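Local coordinates for protein type II restriction enzyme AgeI (Thalassobius gelatinovorus, PDB 5DWA) that recognises the double-stranded DNA sequence 5'-ACCGGT-3' and cleaves it after the first A, acting as a monomer that dimerises to cut, at residues Glu97-Val101 / Leu115-Phe119; Gly112-Thr116 / Asp155-Phe159; Leu127-Gly131 / Arg152-Ala156; Lys140-Glu146 / Val161-Ala167; Leu191-Leu197 / Phe234-Tyr240. All coordinates share one frame. Where two conformers were deposited one is given. Residue numbers count along the deposited sequence, not the author numbering.

Contact 1: residues Glu97-Val101 / Leu115-Phe119; sequences EVALV and LTALF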
# COMPACT_ATOMS: atom_id res chain seq x y z
N GLU A 97 2.87 -13.66 -9.82
CA GLU A 97 4.26 -14.11 -10.00
C GLU A 97 4.32 -15.57 -10.46
O GLU A 97 5.04 -15.90 -11.41
CB GLU A 97 5.04 -13.96 -8.71
CG GLU A 97 5.07 -12.54 -8.16
CD GLU A 97 5.81 -12.50 -6.85
OE1 GLU A 97 7.04 -12.68 -6.86
OE2 GLU A 97 5.15 -12.32 -5.80
N VAL A 98 3.58 -16.45 -9.78
CA VAL A 98 3.52 -17.86 -10.16
C VAL A 98 3.10 -18.01 -11.62
O VAL A 98 3.69 -18.76 -12.38
CB VAL A 98 2.53 -18.65 -9.27
CG1 VAL A 98 2.25 -20.04 -9.87
CG2 VAL A 98 3.09 -18.79 -7.87
N ALA A 99 2.06 -17.28 -12.00
CA ALA A 99 1.53 -17.36 -13.36
C ALA A 99 2.53 -16.85 -14.40
O ALA A 99 2.66 -17.46 -15.47
CB ALA A 99 0.22 -16.59 -13.46
N LEU A 100 3.23 -15.76 -14.11
CA LEU A 100 4.23 -15.23 -15.05
C LEU A 100 5.33 -16.26 -15.32
O LEU A 100 5.71 -16.48 -16.47
CB LEU A 100 4.86 -13.94 -14.51
CG LEU A 100 4.00 -12.69 -14.64
CD1 LEU A 100 4.67 -11.56 -13.84
CD2 LEU A 100 3.84 -12.31 -16.10
N VAL A 101 5.82 -16.89 -14.26
CA VAL A 101 6.89 -17.88 -14.37
C VAL A 101 6.41 -19.11 -15.13
O VAL A 101 7.09 -19.60 -16.05
CB VAL A 101 7.41 -18.29 -12.99
CG1 VAL A 101 8.38 -19.47 -13.10
CG2 VAL A 101 8.07 -17.12 -12.29
N LEU A 115 12.98 -17.10 -15.73
CA LEU A 115 12.38 -16.33 -14.65
C LEU A 115 12.30 -17.14 -13.36
O LEU A 115 12.03 -18.34 -13.38
CB LEU A 115 10.97 -15.88 -15.04
CG LEU A 115 10.79 -15.14 -16.37
CD1 LEU A 115 9.34 -14.77 -16.57
CD2 LEU A 115 11.68 -13.90 -16.47
N THR A 116 12.46 -16.46 -12.23
CA THR A 116 12.34 -17.09 -10.93
C THR A 116 11.63 -16.14 -9.97
O THR A 116 12.10 -15.03 -9.74
CB THR A 116 13.71 -17.46 -10.35
OG1 THR A 116 14.41 -18.31 -11.27
CG2 THR A 116 13.54 -18.19 -9.02
N ALA A 117 10.50 -16.57 -9.41
CA ALA A 117 9.77 -15.75 -8.43
C ALA A 117 10.58 -15.69 -7.14
O ALA A 117 11.08 -16.71 -6.66
CB ALA A 117 8.38 -16.31 -8.17
N LEU A 118 10.72 -14.49 -6.58
CA LEU A 118 11.57 -14.32 -5.41
C LEU A 118 10.73 -14.44 -4.14
O LEU A 118 10.41 -13.46 -3.47
CB LEU A 118 12.32 -12.99 -5.46
CG LEU A 118 13.26 -12.85 -6.67
CD1 LEU A 118 13.94 -11.49 -6.68
CD2 LEU A 118 14.29 -13.97 -6.65
N PHE A 119 10.35 -15.68 -3.83
CA PHE A 119 9.53 -15.94 -2.66
C PHE A 119 10.42 -16.03 -1.43
O PHE A 119 11.63 -15.84 -1.51
CB PHE A 119 8.71 -17.21 -2.86
CG PHE A 119 7.63 -17.06 -3.89
CD1 PHE A 119 6.94 -15.86 -4.00
CD2 PHE A 119 7.31 -18.10 -4.74
CE1 PHE A 119 5.94 -15.70 -4.95
CE2 PHE A 119 6.30 -17.95 -5.69
CZ PHE A 119 5.62 -16.75 -5.80
O HOH W 1 8.06 -12.26 -4.39
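Start with the hollow on the strand side. Leu115 and Ala117 both point at the helix while Thr116 between them points away, so the strand offers a shallow notch floored by backbone. Val101 fills it: its CG2 lies 4.2 Å from Leu115 CB and 4.2 Å from Ala117 CB, and reaches Ala117 N at 3.8 Å. Leu115 returns the bump, with its CD1 4.0 Å from Leu100 O on the helix. One turn back, the ring of Phe119 comes in edge on, CZ resting 3.9 Å from Val98 CG2 and CE1 3.6 Å from Glu97 OE2. The small CB of Ala117 leaves room for the Glu97 carboxylate, whose OE1 is 4.1 Å away. The segments run nearly antiparallel, at 162° with axes 8.1 Å apart, as helix 84-109 turns back into the edge strand 113-117 of the mixed sheet of this PD-(D/E)XK nuclease. Phe51 and Phe262 cover Ala99. Water 1 sits 2.7 Å from Glu97 OE1 and 2.8 Å from Leu118 O. Further along the helix, Asn105 adds a hydrogen bond to Leu115 N. Between these two segments the fit is mainly apolar, and the Glu97 carboxylate meets a water and a ring edge.

Contact 2: residues Gly112-Thr116 / Asp155-Phe159; sequences GIRLT and DAEGF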
# COMPACT_ATOMS: atom_id res chain seq x y z
N GLY A 112 17.59 -19.50 -23.63
CA GLY A 112 18.45 -19.49 -22.46
C GLY A 112 18.08 -18.46 -21.40
O GLY A 112 18.92 -18.05 -20.60
N ILE A 113 16.82 -18.05 -21.40
CA ILE A 113 16.33 -17.06 -20.45
C ILE A 113 15.41 -17.74 -19.46
O ILE A 113 14.65 -18.64 -19.83
CB ILE A 113 15.62 -15.90 -21.17
CG1 ILE A 113 16.58 -15.21 -22.13
CG2 ILE A 113 15.07 -14.87 -20.17
CD1 ILE A 113 15.88 -14.40 -23.20
N ARG A 114 15.48 -17.33 -18.20
CA ARG A 114 14.73 -17.97 -17.14
C ARG A 114 14.25 -16.98 -16.09
O ARG A 114 15.02 -16.13 -15.65
CB ARG A 114 15.58 -19.06 -16.47
CG ARG A 114 14.82 -19.88 -15.43
CD ARG A 114 15.72 -20.93 -14.79
NE ARG A 114 16.82 -20.33 -14.05
CZ ARG A 114 17.90 -21.01 -13.64
NH1 ARG A 114 18.01 -22.30 -13.91
NH2 ARG A 114 18.85 -20.39 -12.95
N LEU A 115 12.98 -17.10 -15.73
CA LEU A 115 12.38 -16.33 -14.65
C LEU A 115 12.30 -17.14 -13.36
O LEU A 115 12.03 -18.34 -13.38
CB LEU A 115 10.97 -15.88 -15.04
CG LEU A 115 10.79 -15.14 -16.37
CD1 LEU A 115 9.34 -14.77 -16.57
CD2 LEU A 115 11.68 -13.90 -16.47
N THR A 116 12.46 -16.46 -12.23
CA THR A 116 12.34 -17.09 -10.93
C THR A 116 11.63 -16.14 -9.97
O THR A 116 12.10 -15.03 -9.74
CB THR A 116 13.71 -17.46 -10.35
OG1 THR A 116 14.41 -18.31 -11.27
CG2 THR A 116 13.54 -18.19 -9.02
N ASP A 155 25.00 -18.80 -11.76
CA ASP A 155 24.86 -19.90 -10.81
C ASP A 155 25.57 -21.14 -11.35
O ASP A 155 26.32 -21.05 -12.32
CB ASP A 155 23.38 -20.20 -10.49
CG ASP A 155 22.57 -20.65 -11.71
OD1 ASP A 155 23.15 -21.03 -12.76
OD2 ASP A 155 21.32 -20.65 -11.60
N ALA A 156 25.34 -22.28 -10.71
CA ALA A 156 26.01 -23.52 -11.07
C ALA A 156 25.76 -23.93 -12.52
O ALA A 156 26.61 -24.57 -13.14
CB ALA A 156 25.58 -24.63 -10.12
N GLU A 157 24.60 -23.56 -13.06
CA GLU A 157 24.24 -23.93 -14.43
C GLU A 157 24.61 -22.86 -15.45
O GLU A 157 24.34 -23.01 -16.64
CB GLU A 157 22.74 -24.21 -14.54
CG GLU A 157 22.14 -24.96 -13.37
CD GLU A 157 20.72 -24.51 -13.08
OE1 GLU A 157 19.77 -25.19 -13.54
OE2 GLU A 157 20.55 -23.48 -12.39
N GLY A 158 25.22 -21.77 -14.99
CA GLY A 158 25.66 -20.71 -15.89
C GLY A 158 24.66 -19.58 -16.08
O GLY A 158 24.87 -18.70 -16.91
N PHE A 159 23.57 -19.60 -15.31
CA PHE A 159 22.57 -18.54 -15.42
C PHE A 159 22.97 -17.33 -14.57
O PHE A 159 23.06 -17.44 -13.35
CB PHE A 159 21.19 -19.04 -14.98
CG PHE A 159 20.54 -19.96 -15.97
CD1 PHE A 159 19.65 -19.47 -16.90
CD2 PHE A 159 20.82 -21.32 -15.95
CE1 PHE A 159 19.04 -20.32 -17.81
CE2 PHE A 159 20.21 -22.17 -16.85
CZ PHE A 159 19.31 -21.67 -17.78
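This is a salt-bridge network in which an arginine from the edge strand 113-117 reaches the tip of the hairpin formed by strands 143-148 and 159-168. Arg114 supplies the donors. Its NH2 gives a hydrogen bond to Asp155 OD2 at 2.8 Å, and its NH1 one to Glu157 OE2 at 3.2 Å plus a weak one to Glu157 OE1 at 3.4 Å. NH2 also forms a salt bridge with Glu146 on the neighbouring strand, so three carboxylates share a single guanidinium. Asp155 divides its work: while OD2 takes the arginine, OD1 turns inward to accept from Glu157 N at 2.9 Å, an Asx turn, and from Phe159 N at 3.0 Å. Around that side chain the backbone closes a type I turn, Gly158 N bonding Asp155 O at 3.0 Å, and Asp155 N is answered by Phe159 O at 2.9 Å. Gly158, at phi 94° and psi 7°, suits glycine. The guanidinium of Arg114 lies flat on the Phe159 ring, planes at 21°, a cation-pi stack. The positive charge also lets two acceptors crowd together, Asp155 OD2 and Glu157 OE2 being only 3.0 Å apart. Within the stack, Arg114 CZ stands over the ring face, 3.8 Å from the Phe159 ring centroid and 18° off its normal.

Contact 3: residues Leu127-Gly131 / Arg152-Ala156; sequences LTRMG and RSPDA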
# COMPACT_ATOMS: atom_id res chain seq x y z
N LEU A 127 19.21 -10.39 -4.79
CA LEU A 127 19.58 -8.98 -4.73
C LEU A 127 21.11 -8.82 -4.70
O LEU A 127 21.65 -7.90 -5.31
CB LEU A 127 18.95 -8.29 -3.52
CG LEU A 127 17.42 -8.21 -3.58
CD1 LEU A 127 16.85 -7.51 -2.35
CD2 LEU A 127 16.98 -7.52 -4.86
N THR A 128 21.78 -9.72 -3.99
CA THR A 128 23.24 -9.69 -3.92
C THR A 128 23.84 -9.93 -5.29
O THR A 128 24.78 -9.22 -5.70
CB THR A 128 23.78 -10.74 -2.95
OG1 THR A 128 23.27 -10.47 -1.64
CG2 THR A 128 25.31 -10.73 -2.93
N ARG A 129 23.31 -10.91 -6.00
CA ARG A 129 23.80 -11.22 -7.34
C ARG A 129 23.46 -10.09 -8.31
O ARG A 129 24.22 -9.84 -9.25
CB ARG A 129 23.21 -12.55 -7.83
CG ARG A 129 23.67 -13.74 -7.00
CD ARG A 129 22.93 -15.01 -7.40
NE ARG A 129 23.19 -15.37 -8.79
CZ ARG A 129 22.25 -15.69 -9.67
NH1 ARG A 129 20.96 -15.70 -9.33
NH2 ARG A 129 22.59 -16.00 -10.92
N MET A 130 22.35 -9.39 -8.06
CA MET A 130 21.98 -8.22 -8.85
C MET A 130 22.91 -7.04 -8.63
O MET A 130 23.00 -6.14 -9.47
CB MET A 130 20.55 -7.77 -8.53
CG MET A 130 19.47 -8.56 -9.21
SD MET A 130 17.87 -7.84 -8.83
CE MET A 130 16.79 -9.14 -9.40
N GLY A 131 23.56 -7.02 -7.47
CA GLY A 131 24.42 -5.92 -7.09
C GLY A 131 23.65 -4.77 -6.48
O GLY A 131 24.10 -3.63 -6.54
N ARG A 152 25.19 -11.30 -14.51
CA ARG A 152 26.21 -11.25 -13.48
C ARG A 152 26.02 -12.36 -12.45
O ARG A 152 24.91 -12.87 -12.27
CB ARG A 152 26.24 -9.87 -12.81
CG ARG A 152 24.91 -9.43 -12.26
CD ARG A 152 24.86 -7.92 -11.97
NE ARG A 152 24.69 -7.14 -13.20
CZ ARG A 152 24.43 -5.83 -13.22
NH1 ARG A 152 24.30 -5.15 -12.09
NH2 ARG A 152 24.29 -5.21 -14.38
N SER A 153 27.11 -12.75 -11.80
CA SER A 153 27.11 -13.82 -10.81
C SER A 153 26.40 -15.11 -11.24
O SER A 153 25.46 -15.54 -10.59
CB SER A 153 26.48 -13.32 -9.51
OG SER A 153 27.23 -12.24 -8.97
N PRO A 154 26.88 -15.74 -12.34
CA PRO A 154 26.20 -16.95 -12.83
C PRO A 154 26.11 -18.06 -11.79
O PRO A 154 27.05 -18.23 -10.99
CB PRO A 154 27.09 -17.38 -14.01
CG PRO A 154 28.41 -16.72 -13.77
CD PRO A 154 28.09 -15.42 -13.11
N ASP A 155 25.00 -18.80 -11.76
CA ASP A 155 24.86 -19.90 -10.81
C ASP A 155 25.57 -21.14 -11.35
O ASP A 155 26.32 -21.05 -12.32
CB ASP A 155 23.38 -20.20 -10.49
CG ASP A 155 22.57 -20.65 -11.71
OD1 ASP A 155 23.15 -21.03 -12.76
OD2 ASP A 155 21.32 -20.65 -11.60
N ALA A 156 25.34 -22.28 -10.71
CA ALA A 156 26.01 -23.52 -11.07
C ALA A 156 25.76 -23.93 -12.52
O ALA A 156 26.61 -24.57 -13.14
CB ALA A 156 25.58 -24.63 -10.12
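Here the C-terminal end of helix 123-130, closed by a Schellman motif at Gly131, meets the loop that links strands 143-148 and 159-168. Hydrogen bonds do most of the joining, and both donors are arginines that take backbone carbonyls. Arg129 forks onto the loop, NE and NH2 each 2.9 Å from Ser153 O. In return Arg152 reaches back along the helix end, its NH1 3.1 Å from Met130 O, a carbonyl in the last turn, while its NH2 bonds the backbone O of Glu188. Within the helix, Gly131 N bonds Thr128 O at 3.1 Å and, weakly, Leu127 O at 3.0 Å; its phi of 83° and psi of 25° suit glycine. Charge pairing extends the contact at its margins: Arg129 NH1 forms a salt bridge with Glu146 on the hairpin strand, and Asp155 pairs with Arg114. Van der Waals contact fills the rest. Ser153 adopts positive phi and psi, 49° and 60°, and its CB rests 3.8 Å from Arg129 CB. Met130 points its CA-to-CB bond away from the loop, and its side chain packs on Val161 and Met144 of the sheet. The tightest approach without a hydrogen bond is that of Arg152 CG, 3.1 Å from Arg129 O.

Contact 4: residues Lys140-Glu146 / Val161-Ala167; sequences KVDVMIE and VVGGIHA. With nucleotides of chain C.
Lys140 comes first, its side chain extended apart from a p chi2, so that NZ bonds OP1 of DC5 of chain C at 2.6 Å and, weakly, its O5' at 3.3 Å. Val141 (p) sets CG2 over the face of the His166 ring, 4.2 Å from its centroid; that ring, chi1 m, also bonds Asp178. Asp142 leaves beta geometry (-109°/-43°). Its N gives to Ile165 O at 2.9 Å, as does Val143 N at 3.2 Å, a classic bulge, while its chi1 m carboxylate takes Ala167 N on OD2 at 2.7 Å. From Val143 regular antiparallel pairing begins, axes 4.4 Å apart at 152°. This is the central hairpin of the PD-(D/E)XK fold, strands 143-148 and 159-168. Val143 (t) pairs with Ile165, Ile165 N to Val143 O 2.7 Å. Met144 (p) pairs with Gly164, where a CB would clash with Val141 CG2. Ile145 (m, t) pairs with Gly163: Ile145 N to Gly163 O 2.9 Å, and CD1 3.9 Å from Ile165 CG1. A second classic bulge follows, Ile145 O taking Val162 N at 2.9 Å and Gly163 N weakly at 3.4 Å. Glu146 (m, t) then faces Val161, CA atoms 4.3 Å apart, its carboxylate bridging Arg129 and Arg114.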
# COMPACT_ATOMS: atom_id res chain seq x y z
N LYS A 140 11.96 -4.13 -3.34
CA LYS A 140 10.69 -4.15 -4.08
C LYS A 140 10.92 -4.54 -5.53
O LYS A 140 10.86 -3.71 -6.45
CB LYS A 140 9.98 -2.79 -3.98
CG LYS A 140 8.56 -2.75 -4.58
CD LYS A 140 7.66 -3.86 -4.04
CE LYS A 140 6.18 -3.51 -4.27
NZ LYS A 140 5.27 -4.67 -4.09
N VAL A 141 11.21 -5.83 -5.72
CA VAL A 141 11.28 -6.45 -7.04
C VAL A 141 10.84 -7.89 -6.83
O VAL A 141 11.13 -8.46 -5.78
CB VAL A 141 12.69 -6.33 -7.66
CG1 VAL A 141 13.73 -7.05 -6.80
CG2 VAL A 141 12.69 -6.85 -9.09
N ASP A 142 10.13 -8.46 -7.79
CA ASP A 142 9.39 -9.69 -7.52
C ASP A 142 9.93 -10.95 -8.18
O ASP A 142 9.96 -12.01 -7.56
CB ASP A 142 7.93 -9.48 -7.94
CG ASP A 142 7.34 -8.24 -7.31
OD1 ASP A 142 7.46 -8.11 -6.07
OD2 ASP A 142 6.81 -7.39 -8.04
N VAL A 143 10.31 -10.85 -9.44
CA VAL A 143 10.74 -12.02 -10.19
C VAL A 143 12.09 -11.70 -10.83
O VAL A 143 12.26 -10.65 -11.45
CB VAL A 143 9.70 -12.41 -11.27
CG1 VAL A 143 10.16 -13.62 -12.06
CG2 VAL A 143 8.30 -12.62 -10.66
N MET A 144 13.08 -12.57 -10.67
CA MET A 144 14.36 -12.25 -11.29
C MET A 144 14.43 -12.84 -12.69
O MET A 144 13.74 -13.81 -13.01
CB MET A 144 15.53 -12.72 -10.40
CG MET A 144 15.93 -14.17 -10.50
SD MET A 144 17.50 -14.46 -9.64
CE MET A 144 17.22 -16.16 -9.15
N ILE A 145 15.21 -12.18 -13.55
CA ILE A 145 15.43 -12.63 -14.91
C ILE A 145 16.89 -13.02 -15.03
O ILE A 145 17.77 -12.24 -14.62
CB ILE A 145 15.11 -11.54 -15.96
CG1 ILE A 145 13.75 -10.88 -15.67
CG2 ILE A 145 15.15 -12.13 -17.37
CD1 ILE A 145 13.54 -9.60 -16.48
N GLU A 146 17.14 -14.21 -15.58
CA GLU A 146 18.50 -14.72 -15.77
C GLU A 146 18.72 -15.15 -17.20
O GLU A 146 17.77 -15.53 -17.90
CB GLU A 146 18.77 -15.89 -14.83
CG GLU A 146 18.81 -15.53 -13.36
CD GLU A 146 18.97 -16.76 -12.48
OE1 GLU A 146 18.10 -17.65 -12.55
OE2 GLU A 146 19.96 -16.84 -11.74
N VAL A 161 22.26 -13.15 -13.53
CA VAL A 161 21.13 -12.23 -13.41
C VAL A 161 21.27 -11.05 -14.37
O VAL A 161 22.33 -10.43 -14.47
CB VAL A 161 20.98 -11.68 -11.98
CG1 VAL A 161 19.65 -10.96 -11.83
CG2 VAL A 161 21.08 -12.81 -10.98
N VAL A 162 20.17 -10.71 -15.05
CA VAL A 162 20.19 -9.63 -16.03
C VAL A 162 19.13 -8.57 -15.72
O VAL A 162 19.09 -7.53 -16.37
CB VAL A 162 19.95 -10.15 -17.45
CG1 VAL A 162 21.13 -11.01 -17.92
CG2 VAL A 162 18.66 -10.95 -17.52
N GLY A 163 18.25 -8.87 -14.77
CA GLY A 163 17.26 -7.90 -14.36
C GLY A 163 16.14 -8.49 -13.53
O GLY A 163 16.27 -9.58 -12.97
N GLY A 164 15.04 -7.76 -13.43
CA GLY A 164 13.93 -8.23 -12.64
C GLY A 164 12.63 -7.65 -13.10
O GLY A 164 12.58 -6.69 -13.86
N ILE A 165 11.55 -8.29 -12.65
CA ILE A 165 10.18 -7.89 -12.95
C ILE A 165 9.48 -7.37 -11.69
O ILE A 165 9.53 -8.02 -10.64
CB ILE A 165 9.36 -9.06 -13.53
CG1 ILE A 165 10.06 -9.64 -14.77
CG2 ILE A 165 7.95 -8.62 -13.87
CD1 ILE A 165 9.34 -10.83 -15.37
N HIS A 166 8.86 -6.19 -11.79
CA HIS A 166 7.93 -5.68 -10.81
C HIS A 166 6.56 -6.13 -11.26
O HIS A 166 6.05 -5.62 -12.26
CB HIS A 166 8.03 -4.17 -10.74
CG HIS A 166 9.43 -3.71 -10.52
ND1 HIS A 166 9.94 -3.47 -9.26
CD2 HIS A 166 10.46 -3.51 -11.38
CE1 HIS A 166 11.21 -3.12 -9.36
NE2 HIS A 166 11.55 -3.15 -10.64
N ALA A 167 6.00 -7.11 -10.56
CA ALA A 167 4.75 -7.73 -10.96
C ALA A 167 3.63 -7.18 -10.10
O ALA A 167 3.71 -7.23 -8.87
CB ALA A 167 4.83 -9.25 -10.82
P DC C 5 4.48 -5.70 -1.22
OP1 DC C 5 5.72 -6.02 -1.97
OP2 DC C 5 4.20 -4.30 -0.82
O5' DC C 5 3.24 -6.26 -2.04
C5' DC C 5 3.24 -7.60 -2.50
C4' DC C 5 1.90 -8.25 -2.23
O4' DC C 5 1.73 -8.40 -0.81
C3' DC C 5 0.72 -7.43 -2.69
O3' DC C 5 0.42 -7.79 -4.02
C2' DC C 5 -0.40 -7.84 -1.72
C1' DC C 5 0.35 -8.35 -0.48
N1 DC C 5 0.21 -7.49 0.74
C2 DC C 5 -0.44 -8.00 1.88
O2 DC C 5 -0.90 -9.14 1.84
N3 DC C 5 -0.55 -7.23 2.98
C4 DC C 5 -0.03 -5.99 2.99
N4 DC C 5 -0.16 -5.26 4.10
C5 DC C 5 0.64 -5.46 1.85
C6 DC C 5 0.74 -6.23 0.76
O HOH W 2 3.19 -5.93 -6.41

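Contact 5: residues Leu191-Leu197 / Phe234-Tyr240; sequences LSVLSTL and FSACFSY
Lay the two strands parallel and in register, Leu194 beside Cys237, Ser195 beside Phe238 and Thr196 beside Ser239, with axes 4.7 Å apart at 16°. The ladder runs Leu194 N to Ala236 O 3.0 Å, Phe238 N to Leu194 O 2.8 Å, Thr196 N to Phe238 O 2.9 Å and Tyr240 N to Thr196 O 2.9 Å. Before it, Ser235 turns helical (-63°/-38°); its chi1 m hydroxyl OG accepts from Ser192 N at 2.9 Å, and its own N gives to Ser192 O at 2.7 Å. On one face stand Leu194 (t, p), Thr196 (t) and Cys237 (t): Leu194 CD2 is 3.9 Å from Cys237 SG, and Phe234 (m, chi2 -88°) lays its ring over Leu194 CB, 4.0 Å from the centroid, a CH-pi contact. On the other, Val193 (t) puts CG1 3.6 Å from CD1 of Phe238 (m), edge on. Tyr240 (m) carries CB to 3.7 Å from Leu197 CD2, while OH and Ser195 OG (m) each hold water 3 at 2.7 Å. With helix 223-230 the strands make a beta-alpha-beta unit, between strand 159-168 and outermost strand 257-259. Backbone bonds set the register; buried hydroxyls meet backbone, water or neighbouring hydroxyls, Ser182 for Ser192, Tyr104 for Tyr240.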
# COMPACT_ATOMS: atom_id res chain seq x y z
N LEU A 191 17.81 -4.89 -16.43
CA LEU A 191 16.45 -4.70 -16.93
C LEU A 191 15.50 -4.60 -15.74
O LEU A 191 15.62 -5.36 -14.78
CB LEU A 191 16.03 -5.85 -17.85
CG LEU A 191 16.71 -5.92 -19.22
CD1 LEU A 191 16.20 -7.12 -19.99
CD2 LEU A 191 16.45 -4.63 -19.98
N SER A 192 14.59 -3.64 -15.80
CA SER A 192 13.58 -3.48 -14.75
C SER A 192 12.21 -3.34 -15.40
O SER A 192 11.83 -2.26 -15.84
CB SER A 192 13.90 -2.28 -13.87
OG SER A 192 12.92 -2.12 -12.85
N VAL A 193 11.48 -4.45 -15.46
CA VAL A 193 10.24 -4.49 -16.21
C VAL A 193 9.05 -4.39 -15.27
O VAL A 193 9.04 -5.01 -14.21
CB VAL A 193 10.16 -5.79 -17.04
CG1 VAL A 193 8.85 -5.89 -17.79
CG2 VAL A 193 11.34 -5.86 -18.01
N LEU A 194 8.06 -3.57 -15.65
CA LEU A 194 6.77 -3.56 -14.97
C LEU A 194 5.80 -4.46 -15.73
O LEU A 194 5.46 -4.17 -16.87
CB LEU A 194 6.22 -2.13 -14.90
CG LEU A 194 4.88 -1.96 -14.19
CD1 LEU A 194 5.01 -2.35 -12.73
CD2 LEU A 194 4.38 -0.52 -14.32
N SER A 195 5.39 -5.56 -15.10
CA SER A 195 4.41 -6.46 -15.68
C SER A 195 3.14 -6.34 -14.86
O SER A 195 3.19 -6.43 -13.64
CB SER A 195 4.92 -7.90 -15.69
OG SER A 195 6.11 -7.99 -16.45
N THR A 196 2.01 -6.12 -15.52
CA THR A 196 0.81 -5.86 -14.77
C THR A 196 -0.42 -6.39 -15.46
O THR A 196 -0.47 -6.49 -16.68
CB THR A 196 0.67 -4.33 -14.51
OG1 THR A 196 -0.44 -4.10 -13.63
CG2 THR A 196 0.50 -3.53 -15.83
N LEU A 197 -1.42 -6.75 -14.66
CA LEU A 197 -2.74 -7.05 -15.20
C LEU A 197 -3.56 -5.76 -15.33
O LEU A 197 -4.65 -5.79 -15.91
CB LEU A 197 -3.46 -8.06 -14.32
CG LEU A 197 -2.78 -9.43 -14.26
CD1 LEU A 197 -3.60 -10.35 -13.39
CD2 LEU A 197 -2.62 -9.99 -15.65
N PHE A 234 10.77 2.72 -15.58
CA PHE A 234 10.91 1.29 -15.85
C PHE A 234 11.47 1.07 -17.25
O PHE A 234 11.31 1.92 -18.13
CB PHE A 234 9.55 0.56 -15.73
CG PHE A 234 8.94 0.66 -14.37
CD1 PHE A 234 9.25 -0.27 -13.38
CD2 PHE A 234 8.07 1.69 -14.06
CE1 PHE A 234 8.70 -0.16 -12.12
CE2 PHE A 234 7.52 1.80 -12.80
CZ PHE A 234 7.83 0.87 -11.83
N SER A 235 12.12 -0.07 -17.47
CA SER A 235 12.70 -0.38 -18.77
C SER A 235 11.60 -0.49 -19.82
O SER A 235 11.77 -0.09 -20.97
CB SER A 235 13.50 -1.68 -18.72
OG SER A 235 14.56 -1.59 -17.79
N ALA A 236 10.49 -1.08 -19.39
CA ALA A 236 9.32 -1.30 -20.24
C ALA A 236 8.18 -1.74 -19.36
O ALA A 236 8.39 -2.20 -18.25
CB ALA A 236 9.61 -2.34 -21.30
N CYS A 237 6.96 -1.58 -19.86
CA CYS A 237 5.77 -2.02 -19.15
C CYS A 237 4.95 -2.92 -20.06
O CYS A 237 4.72 -2.60 -21.23
CB CYS A 237 4.94 -0.82 -18.68
SG CYS A 237 3.32 -1.24 -17.96
N PHE A 238 4.54 -4.06 -19.51
CA PHE A 238 3.69 -4.99 -20.24
C PHE A 238 2.40 -5.16 -19.48
O PHE A 238 2.42 -5.56 -18.33
CB PHE A 238 4.41 -6.33 -20.43
CG PHE A 238 5.63 -6.22 -21.28
CD1 PHE A 238 6.84 -5.82 -20.73
CD2 PHE A 238 5.56 -6.45 -22.65
CE1 PHE A 238 7.97 -5.70 -21.53
CE2 PHE A 238 6.68 -6.31 -23.44
CZ PHE A 238 7.88 -5.94 -22.88
N SER A 239 1.29 -4.81 -20.13
CA SER A 239 -0.01 -4.95 -19.51
C SER A 239 -0.79 -6.07 -20.19
O SER A 239 -0.71 -6.24 -21.41
CB SER A 239 -0.80 -3.65 -19.60
OG SER A 239 -2.14 -3.86 -19.16
N TYR A 240 -1.54 -6.81 -19.39
CA TYR A 240 -2.36 -7.89 -19.92
C TYR A 240 -3.84 -7.55 -19.76
O TYR A 240 -4.70 -8.43 -19.76
CB TYR A 240 -2.00 -9.21 -19.25
CG TYR A 240 -0.55 -9.53 -19.46
CD1 TYR A 240 0.40 -9.24 -18.48
CD2 TYR A 240 -0.11 -10.07 -20.67
CE1 TYR A 240 1.75 -9.51 -18.69
CE2 TYR A 240 1.24 -10.33 -20.88
CZ TYR A 240 2.16 -10.05 -19.89
OH TYR A 240 3.50 -10.31 -20.10
O HOH W 3 5.54 -9.68 -18.50

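How the contacts relate
Contacts 4 and 5 are the buried pair, backbone ladders within one mixed sheet: antiparallel in contact 4, parallel in contact 5, and joined through bonds such as His166 N to Val193 O at 2.7 Å. Contact 1, partly buried, sets a helix on the sheet's edge strand by mainly apolar fit, and that strand pairs with contact 4 through Thr116 O to Met144 N, 2.8 Å. Contacts 2 and 3 lie at the surface and share Asp155 of the hairpin loop; there arginines replace backbone pairing. Glu146 of contact 4 ties both in, taking Arg114 on OE1 and Arg129 on OE2. Only contact 4 touches the DNA.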